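Local coordinates for protein citrate synthase (Metallosphaera sedula, PDB 6ABX) that probably catalyses the condensation of oxaloacetate with acetyl-CoA and water into citrate and CoA, a step of the tricarboxylic acid cycle, at residues E76-S79 and T80-R84; D111-G114 and K115-M119; A121-P124 and T125-L129; E159-P163 and S164-V168. All coordinates share one frame; numbering follows the deposited sequence.

All four contacts are local, each formed by neighbouring turns of a helix or by a helix start, and follow one another along this mostly helical chain. Contact 1 lies on helix 76-85; contacts 2 and 3 share helix 112-134, the first at its capped beginning and the second at a proline kink, their centres about 15 Å apart. Contacts 1 and 3 touch: V82 and S79 pack on L129, and V82 on I126, which joins the two helices. Contact 4 opens helix 163-174 at the surface, its nearest atoms about 10 Å from contact 3. Contact 1 also faces the second subunit; in contact 3, the I123 side chain is about 9 Å from that of oxaloacetate-binding R332.

Contact 1 of 4, residues E76-S79 and T80-R84; sequences EDIS and TFVKR
T80 sits one helical turn beyond E76, and its amide N gives a nearly straight hydrogen bond to E76 O (2.8 Å, 165° at the hydrogen). The same step is repeated by F81 N to D77 O, V82 N to I78 O and K83 N to S79 O, so four successive backbone bonds join 76-79 to 80-84.

The polar side chains gather round one water. It stands 2.8 Å from S79 OG and 2.9 Å from T80 OG1, gives a proton to E76 OE1 at 3.2 Å and accepts one from K83 NZ at 2.9 Å. E76 can take part because its chain bends at CG (chi2 -74°), which carries the carboxylate round toward T80. T80 keeps OG1 beside its own backbone N (chi1 -65°), turned back over the preceding turn and 3.1 Å from E76 O. The charged atoms E76 OE1 and K83 NZ remain 5.6 Å apart; the water links these opposite charges, which do not meet directly.

The apolar contact is light: I78 CG2 meets V82 CG2 at 4.4 Å, while V82 also packs on I126 and L129 of helix 112-134. The F81 ring leads away from 76-79 and packs on L104 of the second subunit. Across the same interface, D77 OD2 makes a salt bridge with R84 NE of the second subunit.

This is the pattern of an amphipathic helix at a dimer interface, with the polar residues E76, S79, T80 and K83 sharing a water along one face and hydrophobic residues turned inward.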
ATOM      1  N   GLU A  76      -5.870 -19.384  13.308  1.00 20.67           N
ATOM      2  CA  GLU A  76      -7.121 -19.999  12.882  1.00 21.81           C
ATOM      3  C   GLU A  76      -7.961 -19.044  12.012  1.00 19.65           C
ATOM      4  O   GLU A  76      -8.584 -19.503  11.009  1.00 18.92           O
ATOM      5  CB  GLU A  76      -7.913 -20.463  14.118  1.00 27.19           C
ATOM      6  CG  GLU A  76      -7.515 -21.854  14.536  1.00 37.56           C
ATOM      7  CD  GLU A  76      -8.038 -22.961  13.634  1.00 45.95           C
ATOM      8  OE1 GLU A  76      -9.082 -22.745  12.975  1.00 61.52           O
ATOM      9  OE2 GLU A  76      -7.416 -24.044  13.610  1.00 59.90           O
ATOM     10  N   ASP A  77      -7.999 -17.755  12.374  1.00 18.91           N
ATOM     11  CA  ASP A  77      -8.755 -16.750  11.654  1.00 22.53           C
ATOM     12  C   ASP A  77      -8.263 -16.698  10.201  1.00 18.83           C
ATOM     13  O   ASP A  77      -9.048 -16.617   9.227  1.00 18.33           O
ATOM     14  CB  ASP A  77      -8.642 -15.383  12.312  1.00 25.17           C
ATOM     15  CG  ASP A  77      -9.660 -15.190  13.424  1.00 32.89           C
ATOM     16  OD1 ASP A  77     -10.299 -16.208  13.827  1.00 34.94           O
ATOM     17  OD2 ASP A  77      -9.802 -14.034  13.873  1.00 42.67           O
ATOM     18  N   ILE A  78      -6.932 -16.762  10.048  1.00 16.57           N
ATOM     19  CA  ILE A  78      -6.320 -16.596   8.711  1.00 15.09           C
ATOM     20  C   ILE A  78      -6.558 -17.872   7.913  1.00 15.39           C
ATOM     21  O   ILE A  78      -6.963 -17.779   6.792  1.00 13.86           O
ATOM     22  CB  ILE A  78      -4.841 -16.172   8.781  1.00 14.70           C
ATOM     23  CG1 ILE A  78      -4.771 -14.692   9.171  1.00 15.45           C
ATOM     24  CG2 ILE A  78      -4.108 -16.428   7.480  1.00 14.90           C
ATOM     25  CD1 ILE A  78      -3.390 -14.188   9.484  1.00 17.12           C
ATOM     26  N   SER A  79      -6.341 -19.036   8.539  1.00 16.39           N
ATOM     27  CA  SER A  79      -6.509 -20.257   7.814  1.00 15.78           C
ATOM     28  C   SER A  79      -7.967 -20.424   7.405  1.00 16.23           C
ATOM     29  O   SER A  79      -8.199 -20.900   6.299  1.00 15.61           O
ATOM     30  CB  SER A  79      -5.978 -21.493   8.507  1.00 18.30           C
ATOM     31  OG  SER A  79      -6.588 -21.684   9.773  1.00 19.99           O
ATOM     32  N   THR A  80      -8.920 -20.116   8.302  1.00 16.05           N
ATOM     33  CA  THR A  80     -10.337 -20.212   7.934  1.00 16.80           C
ATOM     34  C   THR A  80     -10.663 -19.282   6.754  1.00 15.24           C
ATOM     35  O   THR A  80     -11.360 -19.687   5.828  1.00 15.39           O
ATOM     36  CB  THR A  80     -11.294 -20.004   9.115  1.00 18.64           C
ATOM     37  OG1 THR A  80     -11.024 -21.112   9.975  1.00 19.53           O
ATOM     38  CG2 THR A  80     -12.746 -19.983   8.683  1.00 20.04           C
ATOM     39  N   PHE A  81     -10.163 -18.043   6.797  1.00 13.72           N
ATOM     40  CA  PHE A  81     -10.349 -17.099   5.726  1.00 14.90           C
ATOM     41  C   PHE A  81      -9.844 -17.637   4.381  1.00 13.86           C
ATOM     42  O   PHE A  81     -10.506 -17.529   3.308  1.00 14.79           O
ATOM     43  CB  PHE A  81      -9.712 -15.747   6.060  1.00 15.45           C
ATOM     44  CG  PHE A  81     -10.001 -14.730   4.975  1.00 18.18           C
ATOM     45  CD1 PHE A  81     -11.187 -14.017   4.962  1.00 19.65           C
ATOM     46  CD2 PHE A  81      -9.095 -14.520   3.937  1.00 20.53           C
ATOM     47  CE1 PHE A  81     -11.453 -13.095   3.959  1.00 22.25           C
ATOM     48  CE2 PHE A  81      -9.381 -13.607   2.914  1.00 20.17           C
ATOM     49  CZ  PHE A  81     -10.558 -12.904   2.928  1.00 22.25           C
ATOM     50  N   VAL A  82      -8.636 -18.223   4.395  1.00 13.10           N
ATOM     51  CA  VAL A  82      -8.105 -18.770   3.164  1.00 13.92           C
ATOM     52  C   VAL A  82      -8.992 -19.901   2.632  1.00 13.51           C
ATOM     53  O   VAL A  82      -9.227 -20.006   1.460  1.00 14.79           O
ATOM     54  CB  VAL A  82      -6.661 -19.245   3.353  1.00 13.70           C
ATOM     55  CG1 VAL A  82      -6.152 -19.950   2.115  1.00 15.38           C
ATOM     56  CG2 VAL A  82      -5.767 -18.075   3.725  1.00 14.87           C
ATOM     57  N   LYS A  83      -9.410 -20.826   3.493  1.00 14.38           N
ATOM     58  CA  LYS A  83     -10.262 -21.915   3.037  1.00 15.67           C
ATOM     59  C   LYS A  83     -11.554 -21.399   2.381  1.00 15.58           C
ATOM     60  O   LYS A  83     -12.083 -21.997   1.414  1.00 19.50           O
ATOM     61  CB  LYS A  83     -10.552 -22.844   4.226  1.00 17.13           C
ATOM     62  CG  LYS A  83      -9.355 -23.660   4.658  1.00 18.83           C
ATOM     63  CD  LYS A  83      -9.680 -24.500   5.926  1.00 23.14           C
ATOM     64  CE  LYS A  83      -8.531 -24.593   6.898  1.00 24.38           C
ATOM     65  NZ  LYS A  83      -8.874 -25.455   8.067  1.00 23.60           N
ATOM     66  N   ARG A  84     -12.117 -20.350   2.975  1.00 16.45           N
ATOM     67  CA  ARG A  84     -13.358 -19.772   2.581  1.00 16.23           C
ATOM     68  C   ARG A  84     -13.209 -19.188   1.173  1.00 16.62           C
ATOM     69  O   ARG A  84     -14.154 -19.225   0.344  1.00 16.93           O
ATOM     70  CB  ARG A  84     -13.799 -18.681   3.564  1.00 19.62           C
ATOM     71  CG  ARG A  84     -15.034 -17.940   3.100  1.00 21.28           C
ATOM     72  CD  ARG A  84     -15.797 -17.219   4.178  1.00 23.97           C
ATOM     73  NE  ARG A  84     -15.049 -16.172   4.827  1.00 28.69           N
ATOM     74  CZ  ARG A  84     -15.118 -14.879   4.531  1.00 32.32           C
ATOM     75  NH1 ARG A  84     -15.693 -14.469   3.404  1.00 32.47           N
ATOM     76  NH2 ARG A  84     -14.590 -14.011   5.380  1.00 32.49           N
TER
HETATM   77  O   HOH W   1      -8.991 -23.163   9.826  1.00 23.19           O

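Contact 2 of 4, residues D111-G114 and K115-M119; sequences DLIG and KAIKM
D111 is the N-cap of helix 112-134, and its backbone O opens the helical bonding by accepting from K115 N at 3.0 Å. Its carboxylate makes the capping bond: OD1 takes G114 N, the third amide of the helix, at 3.0 Å. That bond is bent, 141° at the hydrogen, and the donor meets OD1 from above the carboxylate plane, 62° out of it. Keeping CG anti to the backbone N (chi1 -166°) is what turns the carboxylate over the helix start, where its negative charge probably suits the N-H groups of the first turn. A CB on G114 would run into D111 OD2, so the bare glycine makes room for the cap.

Further bonds from A116 N to L112 O and I117 N to I113 O continue the helix. K115 leaves its CA with CG beside the backbone N, lays CG 3.5 Å from D111 O, and then runs fully extended; its NZ is held by the carbonyls of S108 and G110 in the loop just before. On another face of the helix, I117 lies against W51 and Y52 of helix 43-52 and F64 of helix 58-69. Its CD1 comes within 4.0 Å of I113 CG2, the two branched side chains meeting one turn apart.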
ATOM      1  N   ASP A 111      10.445  -3.976  16.501  1.00 25.74           N
ATOM      2  CA  ASP A 111      10.999  -5.215  15.969  1.00 23.04           C
ATOM      3  C   ASP A 111      10.610  -5.420  14.494  1.00 19.72           C
ATOM      4  O   ASP A 111       9.988  -6.481  14.133  1.00 17.35           O
ATOM      5  CB  ASP A 111      10.515  -6.413  16.776  1.00 24.35           C
ATOM      6  CG  ASP A 111      11.327  -7.659  16.466  1.00 27.90           C
ATOM      7  OD1 ASP A 111      12.444  -7.535  15.765  1.00 24.54           O
ATOM      8  OD2 ASP A 111      10.844  -8.744  16.875  1.00 31.80           O
ATOM      9  N   LEU A 112      11.076  -4.503  13.654  1.00 18.16           N
ATOM     10  CA  LEU A 112      10.803  -4.561  12.180  1.00 17.37           C
ATOM     11  C   LEU A 112      11.265  -5.931  11.658  1.00 15.88           C
ATOM     12  O   LEU A 112      10.503  -6.650  10.951  1.00 14.14           O
ATOM     13  CB  LEU A 112      11.540  -3.402  11.510  1.00 18.15           C
ATOM     14  CG  LEU A 112      11.264  -3.167  10.026  1.00 16.06           C
ATOM     15  CD1 LEU A 112      11.675  -1.774   9.633  1.00 17.41           C
ATOM     16  CD2 LEU A 112      11.931  -4.194   9.133  1.00 14.97           C
ATOM     17  N   ILE A 113      12.513  -6.297  11.974  1.00 15.86           N
ATOM     18  CA  ILE A 113      13.065  -7.503  11.297  1.00 15.21           C
ATOM     19  C   ILE A 113      12.335  -8.739  11.822  1.00 15.65           C
ATOM     20  O   ILE A 113      12.093  -9.681  11.055  1.00 14.86           O
ATOM     21  CB  ILE A 113      14.607  -7.612  11.354  1.00 17.58           C
ATOM     22  CG1 ILE A 113      15.246  -6.475  10.551  1.00 20.58           C
ATOM     23  CG2 ILE A 113      15.068  -8.959  10.795  1.00 18.62           C
ATOM     24  CD1 ILE A 113      16.767  -6.364  10.714  1.00 24.27           C
ATOM     25  N   GLY A 114      11.965  -8.753  13.116  1.00 14.59           N
ATOM     26  CA  GLY A 114      11.192  -9.912  13.635  1.00 15.16           C
ATOM     27  C   GLY A 114       9.848 -10.067  12.920  1.00 13.40           C
ATOM     28  O   GLY A 114       9.415 -11.186  12.661  1.00 14.66           O
ATOM     29  N   LYS A 115       9.188  -8.948  12.621  1.00 12.40           N
ATOM     30  CA  LYS A 115       7.903  -8.980  11.885  1.00 13.87           C
ATOM     31  C   LYS A 115       8.130  -9.381  10.434  1.00 12.98           C
ATOM     32  O   LYS A 115       7.325 -10.138   9.883  1.00 12.19           O
ATOM     33  CB  LYS A 115       7.169  -7.648  12.051  1.00 14.77           C
ATOM     34  CG  LYS A 115       6.650  -7.433  13.463  1.00 15.95           C
ATOM     35  CD  LYS A 115       6.239  -6.006  13.760  1.00 18.01           C
ATOM     36  CE  LYS A 115       5.629  -5.891  15.138  1.00 18.78           C
ATOM     37  NZ  LYS A 115       5.423  -4.485  15.516  1.00 23.90           N
ATOM     38  N   ALA A 116       9.256  -8.953   9.850  1.00 12.53           N
ATOM     39  CA  ALA A 116       9.649  -9.350   8.478  1.00 12.69           C
ATOM     40  C   ALA A 116       9.844 -10.873   8.420  1.00 12.71           C
ATOM     41  O   ALA A 116       9.415 -11.542   7.501  1.00 10.92           O
ATOM     42  CB  ALA A 116      10.891  -8.594   8.072  1.00 12.72           C
ATOM     43  N   ILE A 117      10.476 -11.408   9.448  1.00 12.45           N
ATOM     44  CA  ILE A 117      10.720 -12.867   9.562  1.00 13.52           C
ATOM     45  C   ILE A 117       9.388 -13.618   9.670  1.00 12.07           C
ATOM     46  O   ILE A 117       9.195 -14.602   8.921  1.00 12.17           O
ATOM     47  CB  ILE A 117      11.647 -13.194  10.753  1.00 14.20           C
ATOM     48  CG1 ILE A 117      13.081 -12.757  10.453  1.00 15.74           C
ATOM     49  CG2 ILE A 117      11.558 -14.672  11.126  1.00 13.32           C
ATOM     50  CD1 ILE A 117      13.945 -12.714  11.708  1.00 17.97           C
ATOM     51  N   LYS A 118       8.433 -13.098  10.459  1.00 12.06           N
ATOM     52  CA  LYS A 118       7.142 -13.720  10.553  1.00 12.87           C
ATOM     53  C   LYS A 118       6.438 -13.764   9.189  1.00 11.97           C
ATOM     54  O   LYS A 118       5.873 -14.791   8.779  1.00 12.55           O
ATOM     55  CB  LYS A 118       6.279 -13.028  11.602  1.00 15.30           C
ATOM     56  CG  LYS A 118       6.686 -13.376  13.030  1.00 18.44           C
ATOM     57  CD  LYS A 118       5.880 -12.646  14.052  1.00 20.62           C
ATOM     58  CE  LYS A 118       6.126 -13.255  15.419  1.00 26.43           C
ATOM     59  NZ  LYS A 118       5.438 -12.486  16.475  1.00 33.98           N
ATOM     60  N   MET A 119       6.411 -12.641   8.494  1.00 12.26           N
ATOM     61  CA  MET A 119       5.740 -12.591   7.187  1.00 11.56           C
ATOM     62  C   MET A 119       6.416 -13.562   6.203  1.00 12.02           C
ATOM     63  O   MET A 119       5.751 -14.299   5.434  1.00 11.60           O
ATOM     64  CB  MET A 119       5.736 -11.169   6.616  1.00 13.18           C
ATOM     65  CG  MET A 119       4.765 -10.242   7.323  1.00 12.82           C
ATOM     66  SD  MET A 119       4.763  -8.595   6.595  1.00 12.87           S
ATOM     67  CE  MET A 119       5.885  -7.730   7.688  1.00 14.58           C
TER

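Contact 3 of 4, residues A121-P124 and T125-L129; sequences AKIP and TIISL
I123 and I127 form the tight apolar part of this turn, with I123 CG2 only 3.7 Å from I127 CD1 and I127 CG1 resting over I123 O at 3.4 Å. I123 also packs on L95 of helix 91-105. The other close pair is P124 and S128, joined by hydrogen bonds: P124 O accepts from S128 N at 2.9 Å and from S128 OG at 2.8 Å, the two donors arriving from opposite faces of the carbonyl plane. S128 reaches back because OG stands beside its own backbone N (chi1 -63°). With an alanine here the hydroxyl is gone, and P124 O would probably lose one of its two donors from this residue, on the face the hydroxyl meets.

The motif is a proline kink in helix 112-134: P124 brings no N-H, and the regular bonding is interrupted. The polar side is less directly bonded. T125 N makes only a weak bond to K122 O (121° at the hydrogen), which also receives I126 N. A water bridges A121 O and T125 OG1, donating to them at 3.2 Å and 2.6 Å. The threonine hydroxyl is itself hydrogen-bonded to R72 O, while the partly exposed K122 sends its extended chain away from 125-129.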
ATOM      1  N   ALA A 121       8.139 -16.268   6.837  1.00 10.40           N
ATOM      2  CA  ALA A 121       7.836 -17.621   7.236  1.00 10.88           C
ATOM      3  C   ALA A 121       6.414 -18.020   6.864  1.00 10.67           C
ATOM      4  O   ALA A 121       6.169 -19.185   6.484  1.00 13.12           O
ATOM      5  CB  ALA A 121       8.060 -17.833   8.732  1.00 10.74           C
ATOM      6  N   LYS A 122       5.460 -17.126   7.032  1.00 11.02           N
ATOM      7  CA  LYS A 122       4.063 -17.500   6.955  1.00 11.67           C
ATOM      8  C   LYS A 122       3.476 -17.394   5.561  1.00 11.38           C
ATOM      9  O   LYS A 122       2.544 -18.136   5.279  1.00 11.44           O
ATOM     10  CB  LYS A 122       3.205 -16.627   7.854  1.00 12.54           C
ATOM     11  CG  LYS A 122       3.515 -16.768   9.349  1.00 12.72           C
ATOM     12  CD  LYS A 122       2.862 -15.729  10.210  1.00 13.61           C
ATOM     13  CE  LYS A 122       3.106 -16.036  11.685  1.00 14.14           C
ATOM     14  NZ  LYS A 122       2.332 -15.162  12.585  1.00 17.02           N
ATOM     15  N   ILE A 123       4.025 -16.540   4.685  1.00 11.19           N
ATOM     16  CA  ILE A 123       3.415 -16.403   3.378  1.00 10.39           C
ATOM     17  C   ILE A 123       3.327 -17.749   2.661  1.00 10.75           C
ATOM     18  O   ILE A 123       2.292 -18.034   2.032  1.00  9.94           O
ATOM     19  CB  ILE A 123       4.066 -15.261   2.578  1.00 10.88           C
ATOM     20  CG1 ILE A 123       3.569 -13.942   3.184  1.00 11.08           C
ATOM     21  CG2 ILE A 123       3.733 -15.406   1.114  1.00 11.24           C
ATOM     22  CD1 ILE A 123       4.354 -12.700   2.825  1.00 11.49           C
ATOM     23  N   PRO A 124       4.386 -18.579   2.613  1.00 10.71           N
ATOM     24  CA  PRO A 124       4.275 -19.887   1.955  1.00 10.76           C
ATOM     25  C   PRO A 124       3.171 -20.754   2.543  1.00 10.56           C
ATOM     26  O   PRO A 124       2.538 -21.536   1.791  1.00 11.31           O
ATOM     27  CB  PRO A 124       5.645 -20.565   2.108  1.00 11.01           C
ATOM     28  CG  PRO A 124       6.580 -19.342   2.294  1.00 11.74           C
ATOM     29  CD  PRO A 124       5.770 -18.318   3.047  1.00 11.31           C
ATOM     30  N   THR A 125       2.923 -20.643   3.838  1.00 11.07           N
ATOM     31  CA  THR A 125       1.865 -21.424   4.449  1.00 11.41           C
ATOM     32  C   THR A 125       0.505 -21.039   3.853  1.00 10.86           C
ATOM     33  O   THR A 125      -0.319 -21.863   3.530  1.00 11.61           O
ATOM     34  CB  THR A 125       1.871 -21.250   5.963  1.00 11.75           C
ATOM     35  OG1 THR A 125       3.228 -21.442   6.394  1.00 12.16           O
ATOM     36  CG2 THR A 125       0.893 -22.170   6.667  1.00 13.38           C
ATOM     37  N   ILE A 126       0.311 -19.739   3.679  1.00 10.79           N
ATOM     38  CA  ILE A 126      -0.945 -19.194   3.097  1.00 10.56           C
ATOM     39  C   ILE A 126      -1.067 -19.640   1.644  1.00  9.50           C
ATOM     40  O   ILE A 126      -2.126 -20.120   1.191  1.00 10.59           O
ATOM     41  CB  ILE A 126      -0.962 -17.657   3.221  1.00 11.01           C
ATOM     42  CG1 ILE A 126      -1.066 -17.227   4.690  1.00 11.15           C
ATOM     43  CG2 ILE A 126      -2.050 -17.033   2.371  1.00 11.94           C
ATOM     44  CD1 ILE A 126      -0.730 -15.796   4.969  1.00 11.56           C
ATOM     45  N   ILE A 127       0.018 -19.495   0.868  1.00  9.28           N
ATOM     46  CA  ILE A 127      -0.027 -19.835  -0.531  1.00  9.49           C
ATOM     47  C   ILE A 127      -0.381 -21.320  -0.697  1.00  9.65           C
ATOM     48  O   ILE A 127      -1.189 -21.695  -1.556  1.00  9.31           O
ATOM     49  CB  ILE A 127       1.310 -19.524  -1.221  1.00 10.79           C
ATOM     50  CG1 ILE A 127       1.529 -18.007  -1.248  1.00 10.37           C
ATOM     51  CG2 ILE A 127       1.347 -20.108  -2.626  1.00 11.94           C
ATOM     52  CD1 ILE A 127       2.898 -17.618  -1.748  1.00 10.96           C
ATOM     53  N   SER A 128       0.292 -22.147   0.093  1.00 10.48           N
ATOM     54  CA  SER A 128       0.114 -23.610   0.048  1.00 10.76           C
ATOM     55  C   SER A 128      -1.351 -23.997   0.380  1.00 12.58           C
ATOM     56  O   SER A 128      -1.935 -24.844  -0.324  1.00 12.00           O
ATOM     57  CB  SER A 128       1.139 -24.281   0.935  1.00 12.34           C
ATOM     58  OG  SER A 128       2.459 -24.026   0.475  1.00 12.61           O
ATOM     59  N   LEU A 129      -1.939 -23.363   1.395  1.00 10.82           N
ATOM     60  CA  LEU A 129      -3.340 -23.612   1.749  1.00 12.57           C
ATOM     61  C   LEU A 129      -4.289 -23.151   0.647  1.00 12.70           C
ATOM     62  O   LEU A 129      -5.223 -23.887   0.309  1.00 12.90           O
ATOM     63  CB  LEU A 129      -3.643 -22.947   3.077  1.00 13.21           C
ATOM     64  CG  LEU A 129      -5.067 -23.117   3.591  1.00 14.24           C
ATOM     65  CD1 LEU A 129      -5.441 -24.587   3.688  1.00 14.84           C
ATOM     66  CD2 LEU A 129      -5.139 -22.429   4.943  1.00 14.21           C
TER
HETATM   67  O   HOH W   2       5.680 -22.288   5.872  1.00 22.62           O

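Contact 4 of 4, residues E159-P163 and S164-V168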
ATOM      1  N   GLU A 159       4.109 -34.531   0.520  1.00 21.67           N
ATOM      2  CA  GLU A 159       5.233 -35.423   0.751  1.00 23.80           C
ATOM      3  C   GLU A 159       6.524 -34.656   0.487  1.00 21.80           C
ATOM      4  O   GLU A 159       6.529 -33.653  -0.241  1.00 19.64           O
ATOM      5  CB  GLU A 159       5.124 -36.707  -0.074  1.00 30.11           C
ATOM      6  CG  GLU A 159       5.139 -36.541  -1.564  1.00 34.12           C
ATOM      7  CD  GLU A 159       5.192 -37.886  -2.298  1.00 45.22           C
ATOM      8  OE1 GLU A 159       4.557 -38.006  -3.366  1.00 50.55           O
ATOM      9  OE2 GLU A 159       5.871 -38.826  -1.802  1.00 54.35           O
ATOM     10  N   ARG A 160       7.615 -35.121   1.090  1.00 22.02           N
ATOM     11  CA  ARG A 160       8.872 -34.409   0.982  1.00 22.48           C
ATOM     12  C   ARG A 160       9.374 -34.497  -0.449  1.00 21.27           C
ATOM     13  O   ARG A 160       9.202 -35.513  -1.129  1.00 20.85           O
ATOM     14  CB  ARG A 160       9.890 -34.908   2.012  1.00 27.21           C
ATOM     15  CG  ARG A 160       9.511 -34.492   3.422  1.00 28.98           C
ATOM     16  CD  ARG A 160      10.402 -35.055   4.495  1.00 32.62           C
ATOM     17  NE  ARG A 160       9.908 -34.814   5.852  1.00 37.75           N
ATOM     18  CZ  ARG A 160      10.591 -35.160   6.948  1.00 42.06           C
ATOM     19  NH1 ARG A 160      11.701 -35.871   6.814  1.00 43.10           N
ATOM     20  NH2 ARG A 160      10.194 -34.779   8.153  1.00 39.47           N
ATOM     21  N   PRO A 161       9.903 -33.377  -0.984  1.00 18.74           N
ATOM     22  CA  PRO A 161      10.370 -33.346  -2.358  1.00 18.18           C
ATOM     23  C   PRO A 161      11.749 -33.973  -2.550  1.00 20.34           C
ATOM     24  O   PRO A 161      12.502 -34.080  -1.565  1.00 21.35           O
ATOM     25  CB  PRO A 161      10.469 -31.821  -2.616  1.00 17.63           C
ATOM     26  CG  PRO A 161      10.875 -31.267  -1.278  1.00 17.56           C
ATOM     27  CD  PRO A 161      10.030 -32.065  -0.300  1.00 19.41           C
ATOM     28  N   SER A 162      12.132 -34.157  -3.818  1.00 21.15           N
ATOM     29  CA  SER A 162      13.518 -34.504  -4.165  1.00 23.13           C
ATOM     30  C   SER A 162      14.446 -33.338  -3.860  1.00 25.69           C
ATOM     31  O   SER A 162      14.033 -32.176  -3.964  1.00 20.66           O
ATOM     32  CB  SER A 162      13.642 -34.889  -5.613  1.00 25.92           C
ATOM     33  OG  SER A 162      13.435 -33.767  -6.464  1.00 27.95           O
ATOM     34  N   PRO A 163      15.705 -33.596  -3.449  1.00 26.74           N
ATOM     35  CA  PRO A 163      16.703 -32.531  -3.300  1.00 26.35           C
ATOM     36  C   PRO A 163      16.917 -31.647  -4.547  1.00 24.47           C
ATOM     37  O   PRO A 163      17.176 -30.420  -4.382  1.00 22.07           O
ATOM     38  CB  PRO A 163      17.992 -33.293  -2.923  1.00 30.12           C
ATOM     39  CG  PRO A 163      17.459 -34.542  -2.222  1.00 31.02           C
ATOM     40  CD  PRO A 163      16.221 -34.909  -3.015  1.00 30.40           C
ATOM     41  N   SER A 164      16.791 -32.212  -5.754  1.00 25.39           N
ATOM     42  CA  SER A 164      16.920 -31.410  -7.000  1.00 25.79           C
ATOM     43  C   SER A 164      15.731 -30.452  -7.133  1.00 19.73           C
ATOM     44  O   SER A 164      15.924 -29.309  -7.485  1.00 20.42           O
ATOM     45  CB  SER A 164      17.090 -32.246  -8.250  1.00 27.02           C
ATOM     46  OG  SER A 164      15.986 -33.112  -8.417  1.00 35.03           O
ATOM     47  N   ASP A 165      14.502 -30.901  -6.858  1.00 18.84           N
ATOM     48  CA  ASP A 165      13.344 -29.987  -6.884  1.00 18.96           C
ATOM     49  C   ASP A 165      13.546 -28.883  -5.841  1.00 16.28           C
ATOM     50  O   ASP A 165      13.291 -27.704  -6.115  1.00 16.95           O
ATOM     51  CB  ASP A 165      12.000 -30.710  -6.710  1.00 22.34           C
ATOM     52  CG  ASP A 165      11.439 -31.349  -7.977  1.00 26.53           C
ATOM     53  OD1 ASP A 165      12.074 -31.204  -9.040  1.00 26.74           O
ATOM     54  OD2 ASP A 165      10.322 -31.915  -7.901  1.00 28.78           O
ATOM     55  N   THR A 166      13.949 -29.259  -4.635  1.00 14.37           N
ATOM     56  CA  THR A 166      14.160 -28.276  -3.592  1.00 14.98           C
ATOM     57  C   THR A 166      15.157 -27.212  -4.052  1.00 15.47           C
ATOM     58  O   THR A 166      14.925 -26.016  -3.817  1.00 14.25           O
ATOM     59  CB  THR A 166      14.661 -28.914  -2.301  1.00 16.55           C
ATOM     60  OG1 THR A 166      13.596 -29.813  -1.963  1.00 18.17           O
ATOM     61  CG2 THR A 166      14.948 -27.904  -1.218  1.00 16.99           C
ATOM     62  N   ARG A 167      16.292 -27.646  -4.609  1.00 14.74           N
ATOM     63  CA  ARG A 167      17.314 -26.731  -5.012  1.00 15.88           C
ATOM     64  C   ARG A 167      16.803 -25.736  -6.057  1.00 14.65           C
ATOM     65  O   ARG A 167      17.102 -24.529  -5.994  1.00 12.56           O
ATOM     66  CB  ARG A 167      18.488 -27.498  -5.624  1.00 16.21           C
ATOM     67  CG  ARG A 167      19.649 -26.608  -6.007  1.00 18.69           C
ATOM     68  CD  ARG A 167      20.360 -26.177  -4.755  1.00 23.59           C
ATOM     69  NE  ARG A 167      21.565 -25.422  -5.043  1.00 27.99           N
ATOM     70  CZ  ARG A 167      22.766 -25.966  -5.244  1.00 33.91           C
ATOM     71  NH1 ARG A 167      22.908 -27.282  -5.355  1.00 32.47           N
ATOM     72  NH2 ARG A 167      23.829 -25.176  -5.297  1.00 31.86           N
ATOM     73  N   VAL A 168      16.047 -26.224  -7.041  1.00 14.24           N
ATOM     74  CA  VAL A 168      15.488 -25.351  -8.100  1.00 14.91           C
ATOM     75  C   VAL A 168      14.548 -24.311  -7.489  1.00 13.19           C
ATOM     76  O   VAL A 168      14.647 -23.127  -7.817  1.00 12.71           O
ATOM     77  CB  VAL A 168      14.814 -26.150  -9.238  1.00 15.28           C
ATOM     78  CG1 VAL A 168      14.254 -25.181 -10.258  1.00 16.31           C
ATOM     79  CG2 VAL A 168      15.817 -27.103  -9.899  1.00 17.69           C
TER
HETATM   80  O   HOH W   3       9.989 -33.612  -5.881  1.00 30.57           O
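S162 and D165 meet at the N-cap of helix 163-174, where S162 OG accepts the amide of D165 in a well-aligned bond (3.1 Å, 160° at the hydrogen). The serine holds OG between its backbone N and carbonyl carbon (chi1 69°), which swings the oxygen over the first turn.

D165 is the side chain to follow outward. Its CB sits 3.4 Å from S162 OG, and CG, 3.5 Å from that same oxygen, continues past it, so the aspartate lies against the capping hydroxyl. At the tip, OD1 lies 3.9 Å from S162 OG, while OD2 takes a proton from a water at 2.7 Å, and that water in turn accepts from S162 N at 3.0 Å. A capping box would have the carboxylate bind the N-cap amide directly; here a water stands in between. OD2 also makes a salt bridge with R157 of the preceding helix, which probably steadies the group and offsets its charge. Without the S162 hydroxyl, as with an alanine here, D165 N would probably lose its capping acceptor and the aspartate the oxygen it lies against.

P163, with no N-H to satisfy, fills the first helical position, and its O receives R167 N. S162 O accepts T166 N. T166 OG1, placed beside its own backbone N, stands 3.1 Å from S162 O and 3.2 Å from P161 CG, close against the proline ring.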